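Local coordinates for protein deacetylase EF_0837 (Enterococcus faecalis, PDB 2ICS) that hydrolyses the ester acetyl-(R)-mandelate in vitro, though with very low efficiency, and binds two zinc ions per subunit, at residues A[64-69]-A[101-106]; A[94-99]-A[121-126]; A[117-122]-A[136-141]. One frame throughout, in Å; residues are numbered along the deposited sequence.

Contact 1: A[64-69]-A[101-106]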
ATOM      1  N   PHE A  64     -11.134   4.763  -7.506  1.00 31.30           N
ATOM      2  CA  PHE A  64     -11.669   5.484  -8.660  1.00 33.95           C
ATOM      3  C   PHE A  64     -13.171   5.396  -8.385  1.00 34.46           C
ATOM      4  O   PHE A  64     -13.792   4.370  -8.660  1.00 34.84           O
ATOM      5  CB  PHE A  64     -11.338   4.765  -9.974  1.00 34.11           C
ATOM      6  CG  PHE A  64     -11.925   5.430 -11.198  1.00 35.99           C
ATOM      7  CD1 PHE A  64     -11.935   4.772 -12.425  1.00 37.05           C
ATOM      8  CD2 PHE A  64     -12.470   6.714 -11.128  1.00 35.28           C
ATOM      9  CE1 PHE A  64     -12.478   5.375 -13.565  1.00 36.32           C
ATOM     10  CE2 PHE A  64     -13.016   7.325 -12.259  1.00 34.14           C
ATOM     11  CZ  PHE A  64     -13.019   6.655 -13.479  1.00 35.74           C
ATOM     12  N   GLU A  65     -13.743   6.466  -7.835  1.00 35.73           N
ATOM     13  CA  GLU A  65     -15.157   6.474  -7.460  1.00 38.35           C
ATOM     14  C   GLU A  65     -16.193   6.196  -8.553  1.00 38.97           C
ATOM     15  O   GLU A  65     -17.342   5.869  -8.245  1.00 39.20           O
ATOM     16  CB  GLU A  65     -15.506   7.786  -6.740  1.00 38.18           C
ATOM     17  CG  GLU A  65     -15.557   9.020  -7.628  1.00 39.65           C
ATOM     18  CD  GLU A  65     -16.029  10.257  -6.876  1.00 42.40           C
ATOM     19  OE1 GLU A  65     -15.241  10.834  -6.095  1.00 43.76           O
ATOM     20  OE2 GLU A  65     -17.199  10.649  -7.059  1.00 44.34           O
ATOM     21  N   LYS A  66     -15.802   6.310  -9.818  1.00 40.95           N
ATOM     22  CA  LYS A  66     -16.739   6.067 -10.913  1.00 44.34           C
ATOM     23  C   LYS A  66     -16.766   4.629 -11.432  1.00 45.67           C
ATOM     24  O   LYS A  66     -17.595   4.294 -12.278  1.00 46.13           O
ATOM     25  CB  LYS A  66     -16.455   7.021 -12.079  1.00 44.59           C
ATOM     26  CG  LYS A  66     -16.777   8.475 -11.783  1.00 45.82           C
ATOM     27  CD  LYS A  66     -18.238   8.645 -11.392  1.00 47.29           C
ATOM     28  CE  LYS A  66     -18.602  10.113 -11.255  1.00 49.87           C
ATOM     29  NZ  LYS A  66     -18.406  10.843 -12.542  1.00 49.92           N
HETATM   30  N   MSE A  67     -15.870   3.786 -10.927  1.00 47.78           N
HETATM   31  CA  MSE A  67     -15.809   2.388 -11.357  1.00 49.10           C
HETATM   32  C   MSE A  67     -16.984   1.593 -10.800  1.00 48.31           C
HETATM   33  O   MSE A  67     -17.461   1.858  -9.701  1.00 47.16           O
HETATM   34  CB  MSE A  67     -14.486   1.748 -10.919  1.00 52.76           C
HETATM   35  CG  MSE A  67     -14.253   0.328 -11.436  1.00 57.85           C
HETATM   36 SE   MSE A  67     -14.324   0.156 -13.378  1.00 68.53          SE
HETATM   37  CE  MSE A  67     -12.747   1.170 -13.846  1.00 60.59           C
ATOM     38  N   ALA A  68     -17.426   0.608 -11.577  1.00 48.70           N
ATOM     39  CA  ALA A  68     -18.560  -0.250 -11.247  1.00 48.43           C
ATOM     40  C   ALA A  68     -18.713  -0.678  -9.796  1.00 48.54           C
ATOM     41  O   ALA A  68     -19.338   0.020  -8.997  1.00 50.66           O
ATOM     42  CB  ALA A  68     -18.540  -1.484 -12.140  1.00 49.72           C
ATOM     43  N   LEU A  69     -18.156  -1.836  -9.462  1.00 46.57           N
ATOM     44  CA  LEU A  69     -18.268  -2.367  -8.107  1.00 46.02           C
ATOM     45  C   LEU A  69     -17.012  -2.114  -7.283  1.00 44.67           C
ATOM     46  O   LEU A  69     -17.083  -1.747  -6.113  1.00 43.85           O
ATOM     47  CB  LEU A  69     -18.530  -3.875  -8.162  1.00 47.48           C
ATOM     48  CG  LEU A  69     -19.520  -4.397  -9.210  1.00 48.72           C
ATOM     49  CD1 LEU A  69     -19.755  -5.885  -8.982  1.00 49.89           C
ATOM     50  CD2 LEU A  69     -20.834  -3.635  -9.121  1.00 49.55           C
ATOM     51  N   TYR A 101      -7.814  10.439 -12.978  1.00 37.39           N
ATOM     52  CA  TYR A 101      -6.851  11.468 -12.602  1.00 40.02           C
ATOM     53  C   TYR A 101      -7.514  12.797 -12.238  1.00 42.01           C
ATOM     54  O   TYR A 101      -7.143  13.431 -11.249  1.00 42.17           O
ATOM     55  CB  TYR A 101      -5.858  11.698 -13.739  1.00 41.09           C
ATOM     56  CG  TYR A 101      -4.879  12.824 -13.482  1.00 43.78           C
ATOM     57  CD1 TYR A 101      -3.876  12.699 -12.523  1.00 44.55           C
ATOM     58  CD2 TYR A 101      -4.962  14.018 -14.196  1.00 44.42           C
ATOM     59  CE1 TYR A 101      -2.975  13.738 -12.282  1.00 45.97           C
ATOM     60  CE2 TYR A 101      -4.068  15.062 -13.962  1.00 46.03           C
ATOM     61  CZ  TYR A 101      -3.079  14.917 -13.007  1.00 45.93           C
ATOM     62  OH  TYR A 101      -2.194  15.949 -12.779  1.00 46.34           O
ATOM     63  N   ASP A 102      -8.488  13.220 -13.040  1.00 42.47           N
ATOM     64  CA  ASP A 102      -9.175  14.481 -12.792  1.00 44.36           C
ATOM     65  C   ASP A 102      -9.886  14.494 -11.443  1.00 44.06           C
ATOM     66  O   ASP A 102      -9.853  15.495 -10.728  1.00 44.14           O
ATOM     67  CB  ASP A 102     -10.185  14.779 -13.909  1.00 47.08           C
ATOM     68  CG  ASP A 102      -9.521  14.993 -15.257  1.00 47.58           C
ATOM     69  OD1 ASP A 102      -8.466  15.664 -15.309  1.00 47.40           O
ATOM     70  OD2 ASP A 102     -10.066  14.502 -16.271  1.00 50.58           O
ATOM     71  N   LEU A 103     -10.538  13.388 -11.101  1.00 43.66           N
ATOM     72  CA  LEU A 103     -11.236  13.297  -9.826  1.00 43.59           C
ATOM     73  C   LEU A 103     -10.232  13.218  -8.690  1.00 43.98           C
ATOM     74  O   LEU A 103     -10.433  13.806  -7.630  1.00 44.32           O
ATOM     75  CB  LEU A 103     -12.135  12.060  -9.788  1.00 42.67           C
ATOM     76  CG  LEU A 103     -13.398  12.096 -10.647  1.00 43.38           C
ATOM     77  CD1 LEU A 103     -14.100  10.750 -10.591  1.00 41.05           C
ATOM     78  CD2 LEU A 103     -14.315  13.199 -10.149  1.00 43.02           C
ATOM     79  N   ALA A 104      -9.146  12.488  -8.925  1.00 44.55           N
ATOM     80  CA  ALA A 104      -8.100  12.298  -7.925  1.00 44.59           C
ATOM     81  C   ALA A 104      -7.464  13.595  -7.432  1.00 44.50           C
ATOM     82  O   ALA A 104      -6.890  13.631  -6.345  1.00 45.05           O
ATOM     83  CB  ALA A 104      -7.018  11.372  -8.480  1.00 44.07           C
ATOM     84  N   GLN A 105      -7.563  14.655  -8.226  1.00 44.45           N
ATOM     85  CA  GLN A 105      -6.976  15.936  -7.849  1.00 43.98           C
ATOM     86  C   GLN A 105      -7.753  16.695  -6.780  1.00 42.73           C
ATOM     87  O   GLN A 105      -7.168  17.427  -5.987  1.00 44.12           O
ATOM     88  CB  GLN A 105      -6.823  16.828  -9.084  1.00 46.50           C
ATOM     89  CG  GLN A 105      -6.012  16.193 -10.191  1.00 49.57           C
ATOM     90  CD  GLN A 105      -4.774  15.497  -9.663  1.00 52.80           C
ATOM     91  OE1 GLN A 105      -3.924  16.114  -9.016  1.00 54.77           O
ATOM     92  NE2 GLN A 105      -4.670  14.199  -9.927  1.00 54.55           N
ATOM     93  N   GLN A 106      -9.068  16.521  -6.754  1.00 41.12           N
ATOM     94  CA  GLN A 106      -9.902  17.223  -5.782  1.00 40.75           C
ATOM     95  C   GLN A 106      -9.874  16.601  -4.385  1.00 37.88           C
ATOM     96  O   GLN A 106     -10.471  17.136  -3.450  1.00 37.61           O
ATOM     97  CB  GLN A 106     -11.349  17.290  -6.291  1.00 42.70           C
ATOM     98  CG  GLN A 106     -11.993  15.930  -6.511  1.00 48.62           C
ATOM     99  CD  GLN A 106     -13.450  16.018  -6.950  1.00 52.76           C
ATOM    100  OE1 GLN A 106     -13.771  16.621  -7.982  1.00 54.50           O
ATOM    101  NE2 GLN A 106     -14.341  15.409  -6.169  1.00 52.01           N
TER

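Contact 2: A[94-99]-A[121-126]. With ADE (adenine), chain D.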
ATOM      1  N   ALA A  94      -5.144   2.669 -19.594  1.00 33.33           N
ATOM      2  CA  ALA A  94      -4.866   3.887 -20.352  1.00 34.78           C
ATOM      3  C   ALA A  94      -6.124   4.592 -20.859  1.00 36.79           C
ATOM      4  O   ALA A  94      -6.142   5.812 -20.989  1.00 39.63           O
ATOM      5  CB  ALA A  94      -3.952   3.563 -21.529  1.00 33.64           C
ATOM      6  N   GLU A  95      -7.178   3.832 -21.133  1.00 37.27           N
ATOM      7  CA  GLU A  95      -8.412   4.403 -21.660  1.00 38.78           C
ATOM      8  C   GLU A  95      -9.300   5.144 -20.662  1.00 38.46           C
ATOM      9  O   GLU A  95     -10.185   5.901 -21.067  1.00 38.89           O
ATOM     10  CB  GLU A  95      -9.229   3.307 -22.350  1.00 40.83           C
ATOM     11  CG  GLU A  95      -8.559   2.717 -23.590  1.00 44.62           C
ATOM     12  CD  GLU A  95      -8.567   3.668 -24.782  1.00 46.85           C
ATOM     13  OE1 GLU A  95      -9.671   4.020 -25.260  1.00 48.05           O
ATOM     14  OE2 GLU A  95      -7.474   4.063 -25.243  1.00 47.27           O
ATOM     15  N   ASN A  96      -9.085   4.938 -19.366  1.00 35.30           N
ATOM     16  CA  ASN A  96      -9.910   5.622 -18.378  1.00 33.03           C
ATOM     17  C   ASN A  96      -9.150   6.267 -17.221  1.00 33.61           C
ATOM     18  O   ASN A  96      -9.753   6.862 -16.333  1.00 33.79           O
ATOM     19  CB  ASN A  96     -10.987   4.670 -17.840  1.00 31.84           C
ATOM     20  CG  ASN A  96     -10.441   3.288 -17.479  1.00 32.16           C
ATOM     21  OD1 ASN A  96      -9.274   2.968 -17.733  1.00 28.10           O
ATOM     22  ND2 ASN A  96     -11.296   2.457 -16.894  1.00 28.82           N
ATOM     23  N   ILE A  97      -7.827   6.184 -17.249  1.00 34.54           N
ATOM     24  CA  ILE A  97      -7.022   6.756 -16.177  1.00 35.98           C
ATOM     25  C   ILE A  97      -7.135   8.285 -16.077  1.00 37.05           C
ATOM     26  O   ILE A  97      -7.000   8.859 -14.989  1.00 34.27           O
ATOM     27  CB  ILE A  97      -5.544   6.343 -16.336  1.00 36.35           C
ATOM     28  CG1 ILE A  97      -4.766   6.714 -15.074  1.00 36.12           C
ATOM     29  CG2 ILE A  97      -4.947   6.998 -17.581  1.00 36.36           C
ATOM     30  CD1 ILE A  97      -3.451   5.992 -14.943  1.00 34.84           C
ATOM     31  N   HIS A  98      -7.389   8.942 -17.205  1.00 37.53           N
ATOM     32  CA  HIS A  98      -7.528  10.394 -17.214  1.00 37.30           C
ATOM     33  C   HIS A  98      -8.768  10.835 -16.448  1.00 37.32           C
ATOM     34  O   HIS A  98      -8.725  11.802 -15.686  1.00 37.07           O
ATOM     35  CB  HIS A  98      -7.579  10.909 -18.652  1.00 38.65           C
ATOM     36  CG  HIS A  98      -6.229  11.154 -19.249  1.00 37.93           C
ATOM     37  ND1 HIS A  98      -5.472  12.266 -18.942  1.00 35.77           N
ATOM     38  CD2 HIS A  98      -5.483  10.415 -20.103  1.00 36.89           C
ATOM     39  CE1 HIS A  98      -4.318  12.199 -19.582  1.00 37.21           C
ATOM     40  NE2 HIS A  98      -4.298  11.086 -20.293  1.00 37.54           N
ATOM     41  N   GLU A  99      -9.872  10.126 -16.642  1.00 36.89           N
ATOM     42  CA  GLU A  99     -11.102  10.460 -15.941  1.00 38.30           C
ATOM     43  C   GLU A  99     -10.863  10.280 -14.443  1.00 38.40           C
ATOM     44  O   GLU A  99     -11.394  11.027 -13.619  1.00 38.25           O
ATOM     45  CB  GLU A  99     -12.237   9.544 -16.391  1.00 40.60           C
ATOM     46  CG  GLU A  99     -13.606   9.997 -15.929  1.00 42.54           C
ATOM     47  CD  GLU A  99     -14.667   8.943 -16.148  1.00 46.61           C
ATOM     48  OE1 GLU A  99     -14.502   8.120 -17.077  1.00 48.39           O
ATOM     49  OE2 GLU A  99     -15.671   8.943 -15.401  1.00 47.86           O
ATOM     50  N   GLY A 121      -8.715  -1.268 -17.637  1.00 36.42           N
ATOM     51  CA  GLY A 121      -8.606  -1.581 -16.227  1.00 37.61           C
ATOM     52  C   GLY A 121      -9.429  -2.795 -15.836  1.00 37.57           C
ATOM     53  O   GLY A 121      -9.550  -3.754 -16.597  1.00 35.57           O
ATOM     54  N   ILE A 122     -10.011  -2.745 -14.647  1.00 38.53           N
ATOM     55  CA  ILE A 122     -10.806  -3.853 -14.133  1.00 42.46           C
ATOM     56  C   ILE A 122     -12.301  -3.737 -14.421  1.00 43.17           C
ATOM     57  O   ILE A 122     -13.111  -4.190 -13.619  1.00 43.46           O
ATOM     58  CB  ILE A 122     -10.632  -3.970 -12.614  1.00 41.76           C
ATOM     59  CG1 ILE A 122     -11.112  -2.668 -11.969  1.00 42.73           C
ATOM     60  CG2 ILE A 122      -9.169  -4.247 -12.266  1.00 40.56           C
ATOM     61  CD1 ILE A 122     -10.823  -2.552 -10.510  1.00 44.37           C
ATOM     62  N   VAL A 123     -12.670  -3.132 -15.548  1.00 46.20           N
ATOM     63  CA  VAL A 123     -14.086  -2.987 -15.891  1.00 48.55           C
ATOM     64  C   VAL A 123     -14.797  -4.326 -15.716  1.00 49.54           C
ATOM     65  O   VAL A 123     -15.781  -4.428 -14.982  1.00 49.92           O
ATOM     66  CB  VAL A 123     -14.269  -2.497 -17.345  1.00 48.69           C
ATOM     67  CG1 VAL A 123     -13.776  -1.064 -17.469  1.00 50.56           C
ATOM     68  CG2 VAL A 123     -13.509  -3.398 -18.304  1.00 51.36           C
ATOM     69  N   ALA A 124     -14.294  -5.350 -16.393  1.00 50.22           N
ATOM     70  CA  ALA A 124     -14.862  -6.682 -16.275  1.00 52.31           C
ATOM     71  C   ALA A 124     -14.053  -7.372 -15.183  1.00 52.02           C
ATOM     72  O   ALA A 124     -13.235  -6.735 -14.525  1.00 53.59           O
ATOM     73  CB  ALA A 124     -14.724  -7.434 -17.593  1.00 54.04           C
ATOM     74  N   GLN A 125     -14.275  -8.663 -14.985  1.00 52.07           N
ATOM     75  CA  GLN A 125     -13.529  -9.390 -13.965  1.00 51.12           C
ATOM     76  C   GLN A 125     -12.313 -10.063 -14.594  1.00 48.47           C
ATOM     77  O   GLN A 125     -11.323 -10.334 -13.917  1.00 47.70           O
ATOM     78  CB  GLN A 125     -14.421 -10.447 -13.309  1.00 54.78           C
ATOM     79  CG  GLN A 125     -13.720 -11.302 -12.252  1.00 58.86           C
ATOM     80  CD  GLN A 125     -13.272 -10.503 -11.038  1.00 61.03           C
ATOM     81  OE1 GLN A 125     -14.091  -9.885 -10.350  1.00 62.07           O
ATOM     82  NE2 GLN A 125     -11.970 -10.516 -10.765  1.00 59.95           N
ATOM     83  N   ASP A 126     -12.394 -10.317 -15.896  1.00 45.41           N
ATOM     84  CA  ASP A 126     -11.316 -10.981 -16.625  1.00 42.37           C
ATOM     85  C   ASP A 126     -10.688 -10.086 -17.687  1.00 39.92           C
ATOM     86  O   ASP A 126     -10.683 -10.426 -18.870  1.00 38.55           O
ATOM     87  CB  ASP A 126     -11.856 -12.256 -17.282  1.00 43.56           C
ATOM     88  CG  ASP A 126     -13.069 -11.992 -18.177  1.00 45.49           C
ATOM     89  OD1 ASP A 126     -13.591 -12.962 -18.772  1.00 45.16           O
ATOM     90  OD2 ASP A 126     -13.500 -10.822 -18.287  1.00 44.19           O
TER
HETATM   91  N9  ADE D1114     -10.858 -12.472  -7.560  1.00 80.38           N
HETATM   92  C8  ADE D1114      -9.588 -12.906  -7.296  1.00 80.76           C
HETATM   93  N7  ADE D1114      -8.834 -11.907  -6.927  1.00 80.58           N
HETATM   94  C5  ADE D1114      -9.566 -10.767  -6.929  1.00 79.77           C
HETATM   95  C6  ADE D1114      -9.309  -9.397  -6.630  1.00 78.32           C
HETATM   96  N6  ADE D1114      -8.049  -8.987  -6.227  1.00 75.94           N
HETATM   97  N1  ADE D1114     -10.322  -8.505  -6.748  1.00 78.38           N
HETATM   98  C2  ADE D1114     -11.554  -8.878  -7.137  1.00 78.95           C
HETATM   99  N3  ADE D1114     -11.835 -10.153  -7.427  1.00 79.74           N
HETATM  100  C4  ADE D1114     -10.887 -11.116  -7.339  1.00 80.07           C

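Contact 3: A[117-122]-A[136-141]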
ATOM      1  N   ILE A 117      -2.265  -2.986 -17.226  1.00 29.50           N
ATOM      2  CA  ILE A 117      -1.752  -3.237 -18.569  1.00 29.50           C
ATOM      3  C   ILE A 117      -2.894  -3.434 -19.563  1.00 30.75           C
ATOM      4  O   ILE A 117      -2.684  -3.378 -20.772  1.00 30.77           O
ATOM      5  CB  ILE A 117      -0.818  -4.459 -18.603  1.00 28.67           C
ATOM      6  CG1 ILE A 117      -1.546  -5.698 -18.080  1.00 26.72           C
ATOM      7  CG2 ILE A 117       0.426  -4.164 -17.785  1.00 25.63           C
ATOM      8  CD1 ILE A 117      -0.748  -6.973 -18.232  1.00 26.15           C
ATOM      9  N   SER A 118      -4.100  -3.667 -19.048  1.00 31.95           N
ATOM     10  CA  SER A 118      -5.287  -3.826 -19.891  1.00 34.48           C
ATOM     11  C   SER A 118      -5.940  -2.438 -19.979  1.00 35.21           C
ATOM     12  O   SER A 118      -6.377  -1.889 -18.966  1.00 34.89           O
ATOM     13  CB  SER A 118      -6.256  -4.827 -19.262  1.00 33.65           C
ATOM     14  OG  SER A 118      -7.304  -5.142 -20.158  1.00 37.38           O
ATOM     15  N   LYS A 119      -6.007  -1.883 -21.186  1.00 37.29           N
ATOM     16  CA  LYS A 119      -6.541  -0.535 -21.403  1.00 38.58           C
ATOM     17  C   LYS A 119      -7.802  -0.073 -20.670  1.00 39.17           C
ATOM     18  O   LYS A 119      -7.952   1.123 -20.412  1.00 39.92           O
ATOM     19  CB  LYS A 119      -6.703  -0.257 -22.904  1.00 39.59           C
ATOM     20  CG  LYS A 119      -7.715  -1.114 -23.657  1.00 41.31           C
ATOM     21  CD  LYS A 119      -7.937  -0.517 -25.054  1.00 44.20           C
ATOM     22  CE  LYS A 119      -8.857  -1.358 -25.934  1.00 47.42           C
ATOM     23  NZ  LYS A 119      -8.159  -2.538 -26.532  1.00 49.88           N
ATOM     24  N   TRP A 120      -8.712  -0.980 -20.331  1.00 38.84           N
ATOM     25  CA  TRP A 120      -9.916  -0.552 -19.622  1.00 39.29           C
ATOM     26  C   TRP A 120      -9.878  -0.863 -18.130  1.00 37.67           C
ATOM     27  O   TRP A 120     -10.880  -0.726 -17.432  1.00 36.26           O
ATOM     28  CB  TRP A 120     -11.171  -1.171 -20.248  1.00 43.15           C
ATOM     29  CG  TRP A 120     -11.462  -0.633 -21.616  1.00 45.46           C
ATOM     30  CD1 TRP A 120     -11.213  -1.246 -22.810  1.00 46.52           C
ATOM     31  CD2 TRP A 120     -11.998   0.656 -21.930  1.00 46.47           C
ATOM     32  NE1 TRP A 120     -11.558  -0.415 -23.850  1.00 48.90           N
ATOM     33  CE2 TRP A 120     -12.043   0.759 -23.337  1.00 47.33           C
ATOM     34  CE3 TRP A 120     -12.444   1.738 -21.156  1.00 47.96           C
ATOM     35  CZ2 TRP A 120     -12.516   1.904 -23.991  1.00 48.92           C
ATOM     36  CZ3 TRP A 120     -12.916   2.878 -21.807  1.00 49.42           C
ATOM     37  CH2 TRP A 120     -12.947   2.950 -23.213  1.00 48.52           C
ATOM     38  N   GLY A 121      -8.715  -1.268 -17.637  1.00 36.42           N
ATOM     39  CA  GLY A 121      -8.606  -1.581 -16.227  1.00 37.61           C
ATOM     40  C   GLY A 121      -9.429  -2.795 -15.836  1.00 37.57           C
ATOM     41  O   GLY A 121      -9.550  -3.754 -16.597  1.00 35.57           O
ATOM     42  N   ILE A 122     -10.011  -2.745 -14.647  1.00 38.53           N
ATOM     43  CA  ILE A 122     -10.806  -3.853 -14.133  1.00 42.46           C
ATOM     44  C   ILE A 122     -12.301  -3.737 -14.421  1.00 43.17           C
ATOM     45  O   ILE A 122     -13.111  -4.190 -13.619  1.00 43.46           O
ATOM     46  CB  ILE A 122     -10.632  -3.970 -12.614  1.00 41.76           C
ATOM     47  CG1 ILE A 122     -11.112  -2.668 -11.969  1.00 42.73           C
ATOM     48  CG2 ILE A 122      -9.169  -4.247 -12.266  1.00 40.56           C
ATOM     49  CD1 ILE A 122     -10.823  -2.552 -10.510  1.00 44.37           C
ATOM     50  N   ALA A 136       0.761  -2.391 -25.360  1.00 41.25           N
ATOM     51  CA  ALA A 136       1.939  -1.757 -24.778  1.00 42.33           C
ATOM     52  C   ALA A 136       1.959  -0.259 -25.077  1.00 43.27           C
ATOM     53  O   ALA A 136       2.263   0.555 -24.203  1.00 42.69           O
ATOM     54  CB  ALA A 136       3.209  -2.412 -25.320  1.00 41.21           C
ATOM     55  N   SER A 137       1.628   0.092 -26.315  1.00 42.69           N
ATOM     56  CA  SER A 137       1.621   1.483 -26.744  1.00 44.16           C
ATOM     57  C   SER A 137       0.734   2.361 -25.887  1.00 43.38           C
ATOM     58  O   SER A 137       1.136   3.453 -25.485  1.00 43.19           O
ATOM     59  CB  SER A 137       1.163   1.588 -28.202  1.00 44.78           C
ATOM     60  OG  SER A 137       2.106   0.981 -29.066  1.00 49.24           O
ATOM     61  N   LEU A 138      -0.478   1.892 -25.616  1.00 42.92           N
ATOM     62  CA  LEU A 138      -1.409   2.673 -24.814  1.00 43.20           C
ATOM     63  C   LEU A 138      -0.888   2.909 -23.403  1.00 42.95           C
ATOM     64  O   LEU A 138      -1.119   3.968 -22.821  1.00 43.57           O
ATOM     65  CB  LEU A 138      -2.775   1.983 -24.753  1.00 42.78           C
ATOM     66  CG  LEU A 138      -3.483   1.739 -26.089  1.00 43.01           C
ATOM     67  CD1 LEU A 138      -4.907   1.267 -25.819  1.00 41.77           C
ATOM     68  CD2 LEU A 138      -3.497   3.018 -26.919  1.00 41.26           C
ATOM     69  N   VAL A 139      -0.180   1.927 -22.855  1.00 42.27           N
ATOM     70  CA  VAL A 139       0.359   2.067 -21.508  1.00 43.03           C
ATOM     71  C   VAL A 139       1.467   3.110 -21.506  1.00 43.10           C
ATOM     72  O   VAL A 139       1.521   3.967 -20.623  1.00 43.66           O
ATOM     73  CB  VAL A 139       0.909   0.722 -20.973  1.00 42.39           C
ATOM     74  CG1 VAL A 139       1.602   0.937 -19.635  1.00 40.93           C
ATOM     75  CG2 VAL A 139      -0.234  -0.275 -20.807  1.00 42.15           C
ATOM     76  N   LYS A 140       2.343   3.034 -22.503  1.00 43.47           N
ATOM     77  CA  LYS A 140       3.450   3.976 -22.635  1.00 42.97           C
ATOM     78  C   LYS A 140       2.929   5.409 -22.704  1.00 42.20           C
ATOM     79  O   LYS A 140       3.474   6.311 -22.066  1.00 41.24           O
ATOM     80  CB  LYS A 140       4.261   3.665 -23.898  1.00 43.08           C
ATOM     81  CG  LYS A 140       5.266   4.751 -24.264  1.00 45.64           C
ATOM     82  CD  LYS A 140       6.709   4.296 -24.094  1.00 46.54           C
ATOM     83  CE  LYS A 140       7.134   3.368 -25.212  1.00 45.87           C
ATOM     84  NZ  LYS A 140       8.591   3.085 -25.136  1.00 47.05           N
ATOM     85  N   LYS A 141       1.870   5.609 -23.481  1.00 41.33           N
ATOM     86  CA  LYS A 141       1.280   6.932 -23.631  1.00 41.33           C
ATOM     87  C   LYS A 141       0.751   7.468 -22.309  1.00 39.44           C
ATOM     88  O   LYS A 141       0.886   8.655 -22.014  1.00 39.66           O
ATOM     89  CB  LYS A 141       0.153   6.898 -24.669  1.00 44.63           C
ATOM     90  CG  LYS A 141       0.642   6.580 -26.077  1.00 50.55           C
ATOM     91  CD  LYS A 141      -0.477   6.639 -27.109  1.00 53.10           C
ATOM     92  CE  LYS A 141       0.048   6.279 -28.495  1.00 54.57           C
ATOM     93  NZ  LYS A 141      -1.042   6.213 -29.508  1.00 57.10           N
TER

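Contact 1: A[64-69]-A[101-106]
L103 of helix 97-105 packs against F64, E65 and K66, three residues of a type I turn. The turn belongs to the loop that follows strand 51-61 in this TIM-barrel amidohydrolase, just past the zinc ligands H60 and H62. One methyl, CD1 of L103, makes all three close contacts. It lies 3.7 Å from CG of E65 and also 3.7 Å from CG of K66, so it rests on the aliphatic stems of both charged side chains. The third partner is the F64 ring. All three side chains cross the leucine at roughly a right angle.

F64 to M67 form the type I beta turn, closed by the bond from M67 N to F64 O at 3.1 Å. F64 has CG anti to its own N (chi1 177°). This sets the ring beside its own carbonyl carbon, with M67 N over the centre of one face. F100 also meets the F64 ring, and E99 touches both F64 and K66. The leucine comes to the ring at its edge and not over a face: L103 CD1 lies near the ring plane, 4.0 Å from F64 CE2.

Contact 2: A[94-99]-A[121-126]
The side-chain amide of N96, which faces G121 and V123, is gripped at both ends. Its OD1 accepts a hydrogen bond from the backbone N of G93. Its ND2 donates to W120 O, the carbonyl just before G121, at 3.3 Å. These two bonds hold the buried amide between the start of helix 97-105 and the loop after strand 110-114. N96 occupies the N-cap position of the helix, yet its side chain makes no capping bond.

Contact with 121-126 itself is light. N96 OD1 is 4.3 Å from G121 N, and N96 ND2 is 4.3 Å from CG1 of V123. M67 of the neighbouring loop also packs on the amide. Just before the segment, the backbone adds another tie, a probable hydrogen bond from E95 N to K119 O at 2.9 Å. G121 has a positive phi of 66°, and beyond it I122 pairs through its backbone with T91.

Farther along the loop, Q125 reaches the ligand. Q125 has CG anti to its N and then bends at chi2 (65°). This brings its amide to one side of the adenine plane, beside the N3 rim, with Q125 NE2 3.4 Å from N3 of adenine. Q125 and I122 both touch R156, which probably stabilises the transition state. Loops at the C-terminal ends of the barrel strands lining the pocket in this way are characteristic of the active site of amidohydrolase TIM barrels.

Contact 3: A[117-122]-A[136-141]
K119 places CG between its own N and carbonyl carbon (chi1 64°), and L138 keeps CG beside its backbone N (chi1 -59°). With these torsions one leucine methyl lies against the aliphatic stem of the lysine. The contact falls within one beta-alpha unit of the TIM barrel. The loop after strand 110-114 folds onto helix 136-145, the helix to which it leads. The two side chains cross obliquely. L138 CD1 lies 3.6 Å from K119 CD and 3.7 Å from K119 CB. Past CD the lysine leads away from the helix.

Segment 117-122 is bent by a type I beta turn from S118 to G121, closed by the bond from G121 N to S118 O at 2.8 Å. The turn is also held from outside, as S118 OG bonds to E127 O and the backbone of K119 pairs with that of K133.

The second touching pair is I117 with V139. Their side chains share a neighbour in I176 of helix 168-178. Across the contact itself, though, V139 meets the backbone of I117: V139 CG2 lies 4.0 Å from I117 O and equally far from I117 CA.

In the fold
The three contacts form a row. The centres of contacts 1 and 2 are about 11 Å apart, those of contacts 2 and 3 about 8 Å, and those of contacts 1 and 3 about 17 Å. Contacts 1 and 2 both use helix 97-105, and their segments alternate along the chain. Contacts 2 and 3 share G121 and I122. Contact 3 comes wholly after contact 1. Together they join the loops after strands 51-61, 83-89 and 110-114, neighbours in the barrel sheet, to helices 97-105 and 136-145. The row runs past the zinc site at a similar distance throughout. Contact 2 holds Q125, which lines the adenine pocket.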